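Side-chain contacts in lipoate-protein ligase 1 (Plasmodium falciparum, PDB 5T8U), which is a lipoyl protein ligase A/B family member with a C-terminal accessory domain and holds lipoic acid in a pocket of its catalytic domain: residues Arg92-Gly97 with Leu164-Ile169; Gln139-Ile144 with Ser154-Ile159; Ser27-Leu32 with Cys107-Asn112; Gly68-Ile73 with Asn315-Leu320. All blocks are in the same frame, centred on the assembly; numbering follows the deposited sequence.

Interaction 1: Arg92-Gly97 with Leu164-Ile169; sequences RFTGGG and LHHGTI. With LPA (lipoic acid), chain C.
Thr94 and His166 meet in a buried polar contact between the glycine-rich loop after strand 88-90 and strand 162-170 of the main sheet, on the wall of the lipoic acid pocket. The two side chains come from opposite directions, and Thr94 OG1 hydrogen-bonds His166 NE2 at 3.0 Å. Thr94 CG2 lies 3.4 Å from the same NE2, near the ring plane, so the threonine meets the imidazole edge with both branches. Arg92 joins at that edge through its aliphatic part, CD standing 3.9 Å from His166 CE1, with guanidinium and ring planes 70° apart. Its extended chain carries the guanidinium alongside its own loop, edge-on to the glycines. There NE and NH1 both bond Gly95 O, from one face of that carbonyl, and Arg92 NH1 makes a nearly straight 2.8 Å bond to Gly97 O (173°). Lipoic acid C5 lies 4.0 Å above the guanidinium plane, over its centre, while Gly97 N donates to carboxylate oxygen O2 of the ligand at 3.3 Å. Three bonds lying in the guanidinium plane thus fix its rotation, so that one face is turned to the ligand chain, and the threonine bond fixes NE2, with ND1 of His166 facing the dithiolane ring.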
loop_
_atom_site.group_PDB
_atom_site.type_symbol
_atom_site.label_atom_id
_atom_site.label_comp_id
_atom_site.label_asym_id
_atom_site.label_seq_id
_atom_site.Cartn_x
_atom_site.Cartn_y
_atom_site.Cartn_z
ATOM N N ARG A 92 -1.867 -6.119 4.282
ATOM C CA ARG A 92 -1.590 -4.708 4.489
ATOM C C ARG A 92 -2.893 -3.924 4.627
ATOM O O ARG A 92 -3.995 -4.452 4.457
ATOM C CB ARG A 92 -0.745 -4.157 3.339
ATOM C CG ARG A 92 -1.349 -4.372 1.961
ATOM C CD ARG A 92 -0.479 -3.783 0.866
ATOM N NE ARG A 92 -1.112 -3.909 -0.445
ATOM C CZ ARG A 92 -0.991 -4.962 -1.249
ATOM N NH1 ARG A 92 -1.614 -4.974 -2.419
ATOM N NH2 ARG A 92 -0.251 -6.003 -0.893
ATOM N N PHE A 93 -2.754 -2.638 4.946
ATOM C CA PHE A 93 -3.898 -1.761 5.151
ATOM C C PHE A 93 -4.341 -1.048 3.881
ATOM O O PHE A 93 -5.402 -0.415 3.885
ATOM C CB PHE A 93 -3.571 -0.719 6.227
ATOM C CG PHE A 93 -3.279 -1.313 7.578
ATOM C CD1 PHE A 93 -4.139 -2.240 8.142
ATOM C CD2 PHE A 93 -2.139 -0.949 8.279
ATOM C CE1 PHE A 93 -3.873 -2.789 9.383
ATOM C CE2 PHE A 93 -1.867 -1.497 9.520
ATOM C CZ PHE A 93 -2.735 -2.417 10.072
ATOM N N THR A 94 -3.568 -1.136 2.804
ATOM C CA THR A 94 -3.911 -0.503 1.543
ATOM C C THR A 94 -4.572 -1.518 0.614
ATOM O O THR A 94 -4.694 -2.705 0.927
ATOM C CB THR A 94 -2.664 0.097 0.885
ATOM O OG1 THR A 94 -1.730 -0.947 0.587
ATOM C CG2 THR A 94 -2.007 1.115 1.800
ATOM N N GLY A 95 -5.003 -1.037 -0.553
ATOM C CA GLY A 95 -5.562 -1.897 -1.572
ATOM C C GLY A 95 -4.493 -2.466 -2.487
ATOM O O GLY A 95 -3.293 -2.274 -2.295
ATOM N N GLY A 96 -4.953 -3.184 -3.502
ATOM C CA GLY A 96 -4.086 -3.772 -4.502
ATOM C C GLY A 96 -4.156 -5.284 -4.480
ATOM O O GLY A 96 -4.970 -5.891 -3.776
ATOM N N GLY A 97 -3.276 -5.900 -5.272
ATOM C CA GLY A 97 -3.229 -7.338 -5.397
ATOM C C GLY A 97 -2.141 -7.963 -4.537
ATOM O O GLY A 97 -1.328 -7.286 -3.914
ATOM N N LEU A 164 -0.460 8.425 2.405
ATOM C CA LEU A 164 0.564 7.388 2.392
ATOM C C LEU A 164 0.570 6.711 1.029
ATOM O O LEU A 164 -0.421 6.083 0.640
ATOM C CB LEU A 164 0.319 6.365 3.503
ATOM C CG LEU A 164 1.343 5.233 3.652
ATOM C CD1 LEU A 164 1.446 4.796 5.103
ATOM C CD2 LEU A 164 0.982 4.037 2.790
ATOM N N HIS A 165 1.685 6.838 0.315
ATOM C CA HIS A 165 1.906 6.181 -0.973
ATOM C C HIS A 165 3.108 5.257 -0.796
ATOM O O HIS A 165 4.255 5.712 -0.837
ATOM C CB HIS A 165 2.140 7.215 -2.076
ATOM C CG HIS A 165 2.685 6.646 -3.352
ATOM N ND1 HIS A 165 3.138 7.440 -4.383
ATOM C CD2 HIS A 165 2.844 5.367 -3.770
ATOM C CE1 HIS A 165 3.557 6.676 -5.376
ATOM N NE2 HIS A 165 3.390 5.414 -5.028
ATOM N N HIS A 166 2.854 3.962 -0.611
ATOM C CA HIS A 166 3.923 2.994 -0.399
ATOM C C HIS A 166 3.898 1.960 -1.514
ATOM O O HIS A 166 2.839 1.413 -1.843
ATOM C CB HIS A 166 3.809 2.324 0.977
ATOM C CG HIS A 166 2.821 1.200 1.040
ATOM N ND1 HIS A 166 3.191 -0.121 0.913
ATOM C CD2 HIS A 166 1.482 1.199 1.238
ATOM C CE1 HIS A 166 2.120 -0.888 1.020
ATOM N NE2 HIS A 166 1.071 -0.113 1.218
ATOM N N GLY A 167 5.070 1.708 -2.099
ATOM C CA GLY A 167 5.195 0.809 -3.226
ATOM C C GLY A 167 6.488 0.021 -3.161
ATOM O O GLY A 167 7.314 0.215 -2.265
ATOM N N THR A 168 6.651 -0.865 -4.139
ATOM C CA THR A 168 7.796 -1.757 -4.221
ATOM C C THR A 168 8.595 -1.458 -5.479
ATOM O O THR A 168 8.023 -1.175 -6.539
ATOM C CB THR A 168 7.355 -3.226 -4.230
ATOM O OG1 THR A 168 8.507 -4.077 -4.285
ATOM C CG2 THR A 168 6.460 -3.518 -5.427
ATOM N N ILE A 169 9.919 -1.518 -5.345
ATOM C CA ILE A 169 10.858 -1.418 -6.456
ATOM C C ILE A 169 11.574 -2.755 -6.576
ATOM O O ILE A 169 11.936 -3.367 -5.564
ATOM C CB ILE A 169 11.868 -0.271 -6.244
ATOM C CG1 ILE A 169 11.141 1.076 -6.182
ATOM C CG2 ILE A 169 12.922 -0.265 -7.352
ATOM C CD1 ILE A 169 12.027 2.239 -5.771
HETATM C C1 LPA C . -0.052 -3.614 -6.959
HETATM O O1 LPA C . 0.675 -4.007 -7.909
HETATM C C2 LPA C . 0.540 -2.739 -5.858
HETATM O O2 LPA C . -1.268 -3.941 -6.920
HETATM C C3 LPA C . 1.522 -3.568 -5.035
HETATM C C4 LPA C . 1.851 -2.846 -3.729
HETATM C C5 LPA C . 2.579 -3.817 -2.801
HETATM C C6 LPA C . 2.795 -3.237 -1.541
HETATM S S6 LPA C . 3.011 -4.346 -0.493
HETATM C C7 LPA C . 4.448 -2.152 -1.555
HETATM C C8 LPA C . 5.195 -2.351 -0.161
HETATM S S8 LPA C . 4.230 -3.587 0.787
#

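Interaction 2: Gln139-Ile144 with Ser154-Ile159; sequences QGRNDI and SAFKKI. With LPA (lipoic acid), chain C.
Asn142 and Ser154 stand side by side where the loop leading into strand 143-145 meets strand 150-159, their CA atoms 4.6 Å apart. The asparagine reaches both ends of the serine backbone. Asn142 O accepts from Ser154 N at 2.7 Å, the donor lying in the carbonyl plane, and Asn142 ND2 gives a weak bond to Ser154 O at 3.4 Å. The amide gets there because CG sits between the backbone N and the carbonyl carbon (chi1 71°), which brings ND2 to Ser154 O and also sets it beside the carboxylate carbon C1 of lipoic acid. Asn142 CB and Ser154 CB, 4.2 Å apart, close the gap between the side chains, while Ser154 OG turns to another partner, His165 NE2.

Phe156, two residues on, points its ring back at the loop. Phe156 CZ, at the rim of the ring, lies 3.2 Å from Arg141 O, which sits near the ring plane, an edge-on approach of aromatic C-H to carbonyl oxygen. Asn142 CB comes obliquely to Phe156 CE2 at 4.0 Å. Arg141 runs obliquely past Phe156 and touches its CE2 with CG; the arginine chain bends at chi2 (67°), and the guanidinium plane stands 34° from that of the ring.

The pair belongs to the beta hairpin of strands 143-145 and 150-159, with helix 117-132 packed alongside: Phe121 of that helix touches Ile144 and Ser154, Thr117 touches Arg141 and Phe156, and strand 162-170 continues the sheet beyond strand 150-159.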
loop_
_atom_site.group_PDB
_atom_site.type_symbol
_atom_site.label_atom_id
_atom_site.label_comp_id
_atom_site.label_asym_id
_atom_site.label_seq_id
_atom_site.Cartn_x
_atom_site.Cartn_y
_atom_site.Cartn_z
ATOM N N GLN A 139 2.895 3.582 -15.898
ATOM C CA GLN A 139 1.855 3.009 -16.745
ATOM C C GLN A 139 0.469 3.458 -16.295
ATOM O O GLN A 139 -0.295 4.034 -17.076
ATOM C CB GLN A 139 1.958 1.481 -16.736
ATOM C CG GLN A 139 1.380 0.812 -17.974
ATOM C CD GLN A 139 1.654 -0.681 -18.017
ATOM O OE1 GLN A 139 1.958 -1.235 -19.073
ATOM N NE2 GLN A 139 1.544 -1.340 -16.868
ATOM N N GLY A 140 0.131 3.196 -15.034
ATOM C CA GLY A 140 -1.140 3.619 -14.482
ATOM C C GLY A 140 -0.959 4.467 -13.242
ATOM O O GLY A 140 0.081 5.105 -13.067
ATOM N N ARG A 141 -1.969 4.480 -12.371
ATOM C CA ARG A 141 -1.882 5.243 -11.131
ATOM C C ARG A 141 -0.864 4.658 -10.161
ATOM O O ARG A 141 -0.468 5.347 -9.214
ATOM C CB ARG A 141 -3.262 5.304 -10.468
ATOM C CG ARG A 141 -3.344 6.152 -9.199
ATOM C CD ARG A 141 -3.132 7.631 -9.478
ATOM N NE ARG A 141 -3.557 8.458 -8.352
ATOM C CZ ARG A 141 -3.297 9.757 -8.229
ATOM N NH1 ARG A 141 -2.597 10.393 -9.160
ATOM N NH2 ARG A 141 -3.732 10.421 -7.166
ATOM N N ASN A 142 -0.414 3.415 -10.378
ATOM C CA ASN A 142 0.326 2.697 -9.347
ATOM C C ASN A 142 1.493 1.863 -9.865
ATOM O O ASN A 142 2.071 1.098 -9.081
ATOM C CB ASN A 142 -0.624 1.774 -8.578
ATOM C CG ASN A 142 -1.081 0.592 -9.411
ATOM O OD1 ASN A 142 -1.507 0.751 -10.556
ATOM N ND2 ASN A 142 -0.979 -0.607 -8.845
ATOM N N ASP A 143 1.866 1.969 -11.138
ATOM C CA ASP A 143 2.885 1.098 -11.708
ATOM C C ASP A 143 3.948 1.904 -12.440
ATOM O O ASP A 143 3.679 2.982 -12.978
ATOM C CB ASP A 143 2.271 0.079 -12.672
ATOM C CG ASP A 143 1.558 -1.042 -11.950
ATOM O OD1 ASP A 143 1.408 -0.947 -10.713
ATOM O OD2 ASP A 143 1.156 -2.021 -12.613
ATOM N N ILE A 144 5.162 1.358 -12.453
ATOM C CA ILE A 144 6.280 1.909 -13.207
ATOM C C ILE A 144 6.798 0.817 -14.131
ATOM O O ILE A 144 7.106 -0.293 -13.678
ATOM C CB ILE A 144 7.409 2.416 -12.289
ATOM C CG1 ILE A 144 6.866 3.403 -11.251
ATOM C CG2 ILE A 144 8.515 3.069 -13.120
ATOM C CD1 ILE A 144 7.881 3.797 -10.190
ATOM N N SER A 154 2.683 0.186 -6.634
ATOM C CA SER A 154 2.360 1.069 -5.524
ATOM C C SER A 154 0.939 0.851 -5.019
ATOM O O SER A 154 0.094 0.247 -5.686
ATOM C CB SER A 154 2.537 2.533 -5.938
ATOM O OG SER A 154 3.868 2.784 -6.357
ATOM N N ALA A 155 0.696 1.358 -3.811
ATOM C CA ALA A 155 -0.626 1.360 -3.203
ATOM C C ALA A 155 -0.705 2.547 -2.253
ATOM O O ALA A 155 0.317 3.081 -1.811
ATOM C CB ALA A 155 -0.921 0.047 -2.468
ATOM N N PHE A 156 -1.935 2.955 -1.938
ATOM C CA PHE A 156 -2.166 4.225 -1.266
ATOM C C PHE A 156 -3.173 4.058 -0.138
ATOM O O PHE A 156 -3.982 3.126 -0.124
ATOM C CB PHE A 156 -2.670 5.287 -2.251
ATOM C CG PHE A 156 -1.932 5.295 -3.558
ATOM C CD1 PHE A 156 -0.832 6.114 -3.742
ATOM C CD2 PHE A 156 -2.337 4.480 -4.601
ATOM C CE1 PHE A 156 -0.151 6.121 -4.944
ATOM C CE2 PHE A 156 -1.659 4.482 -5.804
ATOM C CZ PHE A 156 -0.564 5.304 -5.975
ATOM N N LYS A 157 -3.108 4.987 0.814
ATOM C CA LYS A 157 -4.096 5.106 1.876
ATOM C C LYS A 157 -4.153 6.564 2.307
ATOM O O LYS A 157 -3.117 7.226 2.418
ATOM C CB LYS A 157 -3.770 4.205 3.072
ATOM C CG LYS A 157 -4.624 4.471 4.302
ATOM C CD LYS A 157 -4.554 3.313 5.285
ATOM C CE LYS A 157 -5.454 3.543 6.491
ATOM N NZ LYS A 157 -6.894 3.645 6.119
ATOM N N LYS A 158 -5.367 7.057 2.540
ATOM C CA LYS A 158 -5.593 8.448 2.899
ATOM C C LYS A 158 -6.156 8.534 4.311
ATOM O O LYS A 158 -6.920 7.668 4.748
ATOM C CB LYS A 158 -6.556 9.126 1.912
ATOM C CG LYS A 158 -6.816 10.602 2.188
ATOM C CD LYS A 158 -5.590 11.461 1.915
ATOM C CE LYS A 158 -5.797 12.888 2.396
ATOM N NZ LYS A 158 -4.763 13.817 1.865
ATOM N N ILE A 159 -5.771 9.596 5.018
ATOM C CA ILE A 159 -6.217 9.842 6.383
ATOM C C ILE A 159 -6.253 11.348 6.603
ATOM O O ILE A 159 -5.556 12.110 5.930
ATOM C CB ILE A 159 -5.309 9.122 7.415
ATOM C CG1 ILE A 159 -5.799 7.679 7.603
ATOM C CG2 ILE A 159 -5.245 9.879 8.749
ATOM C CD1 ILE A 159 -5.087 6.891 8.686
HETATM C C1 LPA C . -0.052 -3.614 -6.959
HETATM O O1 LPA C . 0.675 -4.007 -7.909
HETATM C C2 LPA C . 0.540 -2.739 -5.858
HETATM O O2 LPA C . -1.268 -3.941 -6.920
HETATM C C3 LPA C . 1.522 -3.568 -5.035
HETATM C C4 LPA C . 1.851 -2.846 -3.729
HETATM C C5 LPA C . 2.579 -3.817 -2.801
HETATM C C6 LPA C . 2.795 -3.237 -1.541
HETATM S S6 LPA C . 3.011 -4.346 -0.493
HETATM C C7 LPA C . 4.448 -2.152 -1.555
HETATM C C8 LPA C . 5.195 -2.351 -0.161
HETATM S S8 LPA C . 4.230 -3.587 0.787
#

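Interaction 3: Ser27-Leu32 with Cys107-Asn112; sequences SLENFL and CFTFLN
Glu29 and Leu32, one turn apart on helix 22-34, meet Thr109 and Leu111, which point the same way from strand 105-112; the helix packs over the main sheet of the catalytic domain. The polar part is one hydrogen bond, from Thr109 OG1 to Glu29 OE2 at 3.1 Å. It meets the carboxylate from above, 39° out of its plane. Glu29 spans the gap because its CG is anti to the backbone N (chi1 -175°) and the chain stays extended beyond it, laying the carboxylate across the threonine. Thr109 OG1 is also hydrogen-bonded to Trp59 NE1, a residue of the lipoic acid pocket, so the hydroxyl links indole and carboxylate.

Apolar contact begins within the same pair, where Thr109 CG2 touches Glu29 CG at 3.9 Å. It goes on to the leucines: Leu111 CD1 rests 3.8 Å from Leu32 CB, near the helix backbone, and Leu111 also touches Leu164 of the adjacent strand 162-170.

All four residues are buried, so the threonine bond probably repays part of the cost of placing a carboxylate there. The side chain of Glu29 is about 6 Å from lipoic acid, and its OE2 packs on His166 CB, so the carboxylate sits in the second shell of the pocket, behind a residue that touches the ligand.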
loop_
_atom_site.group_PDB
_atom_site.type_symbol
_atom_site.label_atom_id
_atom_site.label_comp_id
_atom_site.label_asym_id
_atom_site.label_seq_id
_atom_site.Cartn_x
_atom_site.Cartn_y
_atom_site.Cartn_z
ATOM N N SER A 27 4.275 -2.699 10.770
ATOM C CA SER A 27 3.925 -2.030 12.018
ATOM C C SER A 27 4.615 -0.675 12.122
ATOM O O SER A 27 4.010 0.303 12.578
ATOM C CB SER A 27 4.292 -2.915 13.208
ATOM O OG SER A 27 3.670 -4.184 13.103
ATOM N N LEU A 28 5.884 -0.598 11.710
ATOM C CA LEU A 28 6.564 0.693 11.647
ATOM C C LEU A 28 5.811 1.658 10.741
ATOM O O LEU A 28 5.524 2.797 11.125
ATOM C CB LEU A 28 7.999 0.507 11.151
ATOM C CG LEU A 28 9.001 -0.123 12.119
ATOM C CD1 LEU A 28 10.287 -0.475 11.387
ATOM C CD2 LEU A 28 9.294 0.809 13.287
ATOM N N GLU A 29 5.490 1.215 9.524
ATOM C CA GLU A 29 4.768 2.053 8.573
ATOM C C GLU A 29 3.466 2.571 9.172
ATOM O O GLU A 29 3.172 3.772 9.118
ATOM C CB GLU A 29 4.497 1.249 7.302
ATOM C CG GLU A 29 3.847 2.029 6.181
ATOM C CD GLU A 29 3.508 1.148 4.997
ATOM O OE1 GLU A 29 2.983 0.035 5.216
ATOM O OE2 GLU A 29 3.777 1.560 3.850
ATOM N N ASN A 30 2.666 1.669 9.750
ATOM C CA ASN A 30 1.398 2.082 10.339
ATOM C C ASN A 30 1.609 3.042 11.501
ATOM O O ASN A 30 0.790 3.942 11.719
ATOM C CB ASN A 30 0.609 0.858 10.800
ATOM C CG ASN A 30 -0.844 1.178 11.087
ATOM O OD1 ASN A 30 -1.411 2.106 10.511
ATOM N ND2 ASN A 30 -1.455 0.411 11.983
ATOM N N PHE A 31 2.696 2.871 12.257
ATOM C CA PHE A 31 2.966 3.782 13.364
ATOM C C PHE A 31 3.347 5.165 12.852
ATOM O O PHE A 31 2.988 6.179 13.460
ATOM C CB PHE A 31 4.071 3.217 14.255
ATOM C CG PHE A 31 4.253 3.971 15.540
ATOM C CD1 PHE A 31 3.657 3.528 16.709
ATOM C CD2 PHE A 31 5.011 5.129 15.577
ATOM C CE1 PHE A 31 3.819 4.223 17.890
ATOM C CE2 PHE A 31 5.176 5.826 16.756
ATOM C CZ PHE A 31 4.579 5.373 17.914
ATOM N N LEU A 32 4.075 5.225 11.737
ATOM C CA LEU A 32 4.419 6.514 11.149
ATOM C C LEU A 32 3.181 7.209 10.601
ATOM O O LEU A 32 3.008 8.419 10.786
ATOM C CB LEU A 32 5.464 6.325 10.048
ATOM C CG LEU A 32 6.771 5.657 10.482
ATOM C CD1 LEU A 32 7.565 5.204 9.270
ATOM C CD2 LEU A 32 7.594 6.596 11.341
ATOM N N CYS A 107 11.369 -1.496 -0.693
ATOM C CA CYS A 107 10.042 -0.966 -0.407
ATOM C C CYS A 107 10.179 0.482 0.040
ATOM O O CYS A 107 10.943 0.782 0.965
ATOM C CB CYS A 107 9.325 -1.782 0.678
ATOM S SG CYS A 107 8.966 -3.497 0.230
ATOM N N PHE A 108 9.430 1.367 -0.615
ATOM C CA PHE A 108 9.444 2.790 -0.318
ATOM C C PHE A 108 8.079 3.219 0.204
ATOM O O PHE A 108 7.044 2.676 -0.197
ATOM C CB PHE A 108 9.807 3.615 -1.562
ATOM C CG PHE A 108 8.801 3.512 -2.675
ATOM C CD1 PHE A 108 7.740 4.399 -2.754
ATOM C CD2 PHE A 108 8.920 2.533 -3.647
ATOM C CE1 PHE A 108 6.813 4.309 -3.779
ATOM C CE2 PHE A 108 7.997 2.439 -4.675
ATOM C CZ PHE A 108 6.943 3.329 -4.740
ATOM N N THR A 109 8.087 4.203 1.101
ATOM C CA THR A 109 6.861 4.729 1.697
ATOM C C THR A 109 6.977 6.245 1.760
ATOM O O THR A 109 7.765 6.778 2.548
ATOM C CB THR A 109 6.624 4.144 3.089
ATOM O OG1 THR A 109 6.543 2.716 3.004
ATOM C CG2 THR A 109 5.333 4.690 3.698
ATOM N N PHE A 110 6.197 6.933 0.932
ATOM C CA PHE A 110 6.106 8.385 0.976
ATOM C C PHE A 110 4.925 8.790 1.849
ATOM O O PHE A 110 3.808 8.298 1.656
ATOM C CB PHE A 110 5.935 8.965 -0.428
ATOM C CG PHE A 110 7.128 8.781 -1.318
ATOM C CD1 PHE A 110 8.194 9.666 -1.262
ATOM C CD2 PHE A 110 7.180 7.735 -2.222
ATOM C CE1 PHE A 110 9.291 9.502 -2.084
ATOM C CE2 PHE A 110 8.276 7.569 -3.048
ATOM C CZ PHE A 110 9.333 8.454 -2.977
ATOM N N LEU A 111 5.173 9.681 2.806
ATOM C CA LEU A 111 4.113 10.277 3.609
ATOM C C LEU A 111 4.106 11.776 3.357
ATOM O O LEU A 111 5.166 12.411 3.348
ATOM C CB LEU A 111 4.298 9.993 5.102
ATOM C CG LEU A 111 4.525 8.536 5.500
ATOM C CD1 LEU A 111 4.652 8.423 7.008
ATOM C CD2 LEU A 111 3.398 7.652 4.995
ATOM N N ASN A 112 2.916 12.338 3.146
ATOM C CA ASN A 112 2.799 13.755 2.834
ATOM C C ASN A 112 1.573 14.342 3.517
ATOM O O ASN A 112 0.683 13.623 3.975
ATOM C CB ASN A 112 2.718 13.991 1.321
ATOM C CG ASN A 112 3.985 13.581 0.599
ATOM O OD1 ASN A 112 4.179 12.407 0.282
ATOM N ND2 ASN A 112 4.853 14.549 0.331
#

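Interaction 4: Gly68-Ile73 with Asn315-Leu320; sequences GKNQNI and NLIDHL
Asn70 and Ile317 form the closely packed, buried side of this contact. Their side chains come from opposite directions, and the amide meets one branch of the isoleucine: Asn70 ND2 lies 3.6 Å and Asn70 CG 3.9 Å from Ile317 CG2. CG2 faces the amide because it lies anti to the backbone N of Ile317, while CG1 takes the place beside that nitrogen (chi1 -78°). A methyl group therefore covers a polar one: Asn70 ND2 is buried here and finds no partner in the model.

Asn70 belongs to a type I beta turn from Gly68 to Gln71, closed by the bond from Gln71 N to Gly68 O. Lys69 and Asn70, its two central residues, reach from the catalytic domain to helix 314-321 of the C-terminal domain.

The other half is looser and partly exposed. Lys69, bent at chi3 (143°), comes head-on to Asp318, and Lys69 NZ forms a salt bridge at 3.2 Å with Asp318 OD2, which offers its syn lone pair; Asp318 OD1 stays 4.0 Å from Lys69 NZ. On the buried side, Ser309 of strand 302-309 adds a backbone hydrogen bond to Asn70 and touches Ile317.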
loop_
_atom_site.group_PDB
_atom_site.type_symbol
_atom_site.label_atom_id
_atom_site.label_comp_id
_atom_site.label_asym_id
_atom_site.label_seq_id
_atom_site.Cartn_x
_atom_site.Cartn_y
_atom_site.Cartn_z
ATOM N N GLY A 68 -3.474 -7.749 0.767
ATOM C CA GLY A 68 -4.263 -6.563 0.492
ATOM C C GLY A 68 -5.476 -6.497 1.396
ATOM O O GLY A 68 -6.082 -7.529 1.700
ATOM N N LYS A 69 -5.845 -5.288 1.825
ATOM C CA LYS A 69 -6.859 -5.145 2.865
ATOM C C LYS A 69 -8.158 -5.858 2.515
ATOM O O LYS A 69 -8.858 -6.344 3.411
ATOM C CB LYS A 69 -7.135 -3.663 3.126
ATOM C CG LYS A 69 -8.344 -3.416 4.013
ATOM C CD LYS A 69 -8.402 -1.985 4.511
ATOM C CE LYS A 69 -9.837 -1.486 4.568
ATOM N NZ LYS A 69 -9.973 -0.244 5.378
ATOM N N ASN A 70 -8.497 -5.942 1.226
ATOM C CA ASN A 70 -9.807 -6.423 0.799
ATOM C C ASN A 70 -9.725 -7.650 -0.103
ATOM O O ASN A 70 -10.705 -7.979 -0.777
ATOM C CB ASN A 70 -10.566 -5.299 0.088
ATOM C CG ASN A 70 -10.857 -4.127 1.002
ATOM O OD1 ASN A 70 -11.275 -4.305 2.147
ATOM N ND2 ASN A 70 -10.631 -2.918 0.504
ATOM N N GLN A 71 -8.592 -8.339 -0.129
ATOM C CA GLN A 71 -8.444 -9.516 -0.969
ATOM C C GLN A 71 -8.758 -10.789 -0.188
ATOM O O GLN A 71 -8.674 -10.835 1.042
ATOM C CB GLN A 71 -7.028 -9.591 -1.539
ATOM C CG GLN A 71 -6.876 -8.984 -2.920
ATOM C CD GLN A 71 -5.559 -9.355 -3.572
ATOM O OE1 GLN A 71 -4.491 -9.168 -2.989
ATOM N NE2 GLN A 71 -5.630 -9.892 -4.785
ATOM N N ASN A 72 -9.129 -11.831 -0.928
ATOM C CA ASN A 72 -9.403 -13.147 -0.364
ATOM C C ASN A 72 -8.142 -13.994 -0.479
ATOM O O ASN A 72 -7.649 -14.233 -1.586
ATOM C CB ASN A 72 -10.574 -13.814 -1.085
ATOM C CG ASN A 72 -10.787 -15.252 -0.651
ATOM O OD1 ASN A 72 -10.098 -16.159 -1.119
ATOM N ND2 ASN A 72 -11.749 -15.469 0.237
ATOM N N ILE A 73 -7.626 -14.450 0.665
ATOM C CA ILE A 73 -6.341 -15.145 0.677
ATOM C C ILE A 73 -6.422 -16.444 -0.116
ATOM O O ILE A 73 -5.463 -16.837 -0.791
ATOM C CB ILE A 73 -5.885 -15.393 2.127
ATOM C CG1 ILE A 73 -4.466 -15.966 2.142
ATOM C CG2 ILE A 73 -6.856 -16.330 2.845
ATOM C CD1 ILE A 73 -3.846 -16.055 3.523
ATOM N N ASN A 315 -11.270 3.494 0.048
ATOM C CA ASN A 315 -12.375 4.326 0.514
ATOM C C ASN A 315 -13.669 3.966 -0.205
ATOM O O ASN A 315 -14.700 3.706 0.430
ATOM C CB ASN A 315 -12.028 5.801 0.303
ATOM C CG ASN A 315 -13.216 6.721 0.505
ATOM O OD1 ASN A 315 -13.967 6.999 -0.432
ATOM N ND2 ASN A 315 -13.386 7.209 1.729
ATOM N N LEU A 316 -13.628 3.947 -1.539
ATOM C CA LEU A 316 -14.787 3.538 -2.323
ATOM C C LEU A 316 -15.348 2.216 -1.817
ATOM O O LEU A 316 -16.566 2.057 -1.685
ATOM C CB LEU A 316 -14.386 3.438 -3.800
ATOM C CG LEU A 316 -15.378 2.943 -4.862
ATOM C CD1 LEU A 316 -15.358 1.420 -4.987
ATOM C CD2 LEU A 316 -16.790 3.461 -4.611
ATOM N N ILE A 317 -14.470 1.265 -1.493
ATOM C CA ILE A 317 -14.923 -0.083 -1.167
ATOM C C ILE A 317 -15.545 -0.127 0.221
ATOM O O ILE A 317 -16.504 -0.869 0.455
ATOM C CB ILE A 317 -13.759 -1.079 -1.313
ATOM C CG1 ILE A 317 -13.554 -1.373 -2.801
ATOM C CG2 ILE A 317 -14.019 -2.363 -0.505
ATOM C CD1 ILE A 317 -12.518 -2.404 -3.099
ATOM N N ASP A 318 -15.009 0.644 1.168
ATOM C CA ASP A 318 -15.664 0.733 2.470
ATOM C C ASP A 318 -17.027 1.404 2.341
ATOM O O ASP A 318 -18.016 0.943 2.933
ATOM C CB ASP A 318 -14.775 1.487 3.458
ATOM C CG ASP A 318 -13.552 0.688 3.867
ATOM O OD1 ASP A 318 -13.655 -0.554 3.951
ATOM O OD2 ASP A 318 -12.490 1.300 4.104
ATOM N N HIS A 319 -17.104 2.483 1.558
ATOM C CA HIS A 319 -18.393 3.114 1.304
ATOM C C HIS A 319 -19.375 2.138 0.670
ATOM O O HIS A 319 -20.581 2.222 0.927
ATOM C CB HIS A 319 -18.206 4.346 0.417
ATOM C CG HIS A 319 -17.742 5.559 1.162
ATOM N ND1 HIS A 319 -16.841 6.458 0.634
ATOM C CD2 HIS A 319 -18.062 6.026 2.392
ATOM C CE1 HIS A 319 -16.622 7.424 1.508
ATOM N NE2 HIS A 319 -17.351 7.185 2.583
ATOM N N LEU A 320 -18.888 1.207 -0.155
ATOM C CA LEU A 320 -19.756 0.133 -0.627
ATOM C C LEU A 320 -20.167 -0.776 0.524
ATOM O O LEU A 320 -21.343 -1.139 0.646
ATOM C CB LEU A 320 -19.062 -0.679 -1.723
ATOM C CG LEU A 320 -18.699 0.026 -3.035
ATOM C CD1 LEU A 320 -18.227 -0.993 -4.063
ATOM C CD2 LEU A 320 -19.861 0.840 -3.585
#

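In the fold
Interactions 1, 2 and 3 share the main sheet of the catalytic domain. The centres of interactions 1 and 2 lie about 7 Å apart, and His166 O and Ala155 N, 2.9 Å apart, tie their neighbouring strands. Interaction 3, its centre about 10 Å from that of interaction 1, adds strand 105-112 on the other side of strand 162-170, where Gly167 N meets Phe108 O at 2.9 Å. Lipoic acid touches residues of interactions 1 and 2 and Cys107 of interaction 3. Interaction 4 lies between domains, its centre about 13 Å from that of interaction 1 and about 20 Å from that of interaction 3. Thr94 O and Lys69 N, 3.0 Å apart, still connect its turn to the pocket loop, although the Lys69 side chain is about 11 Å from the ligand.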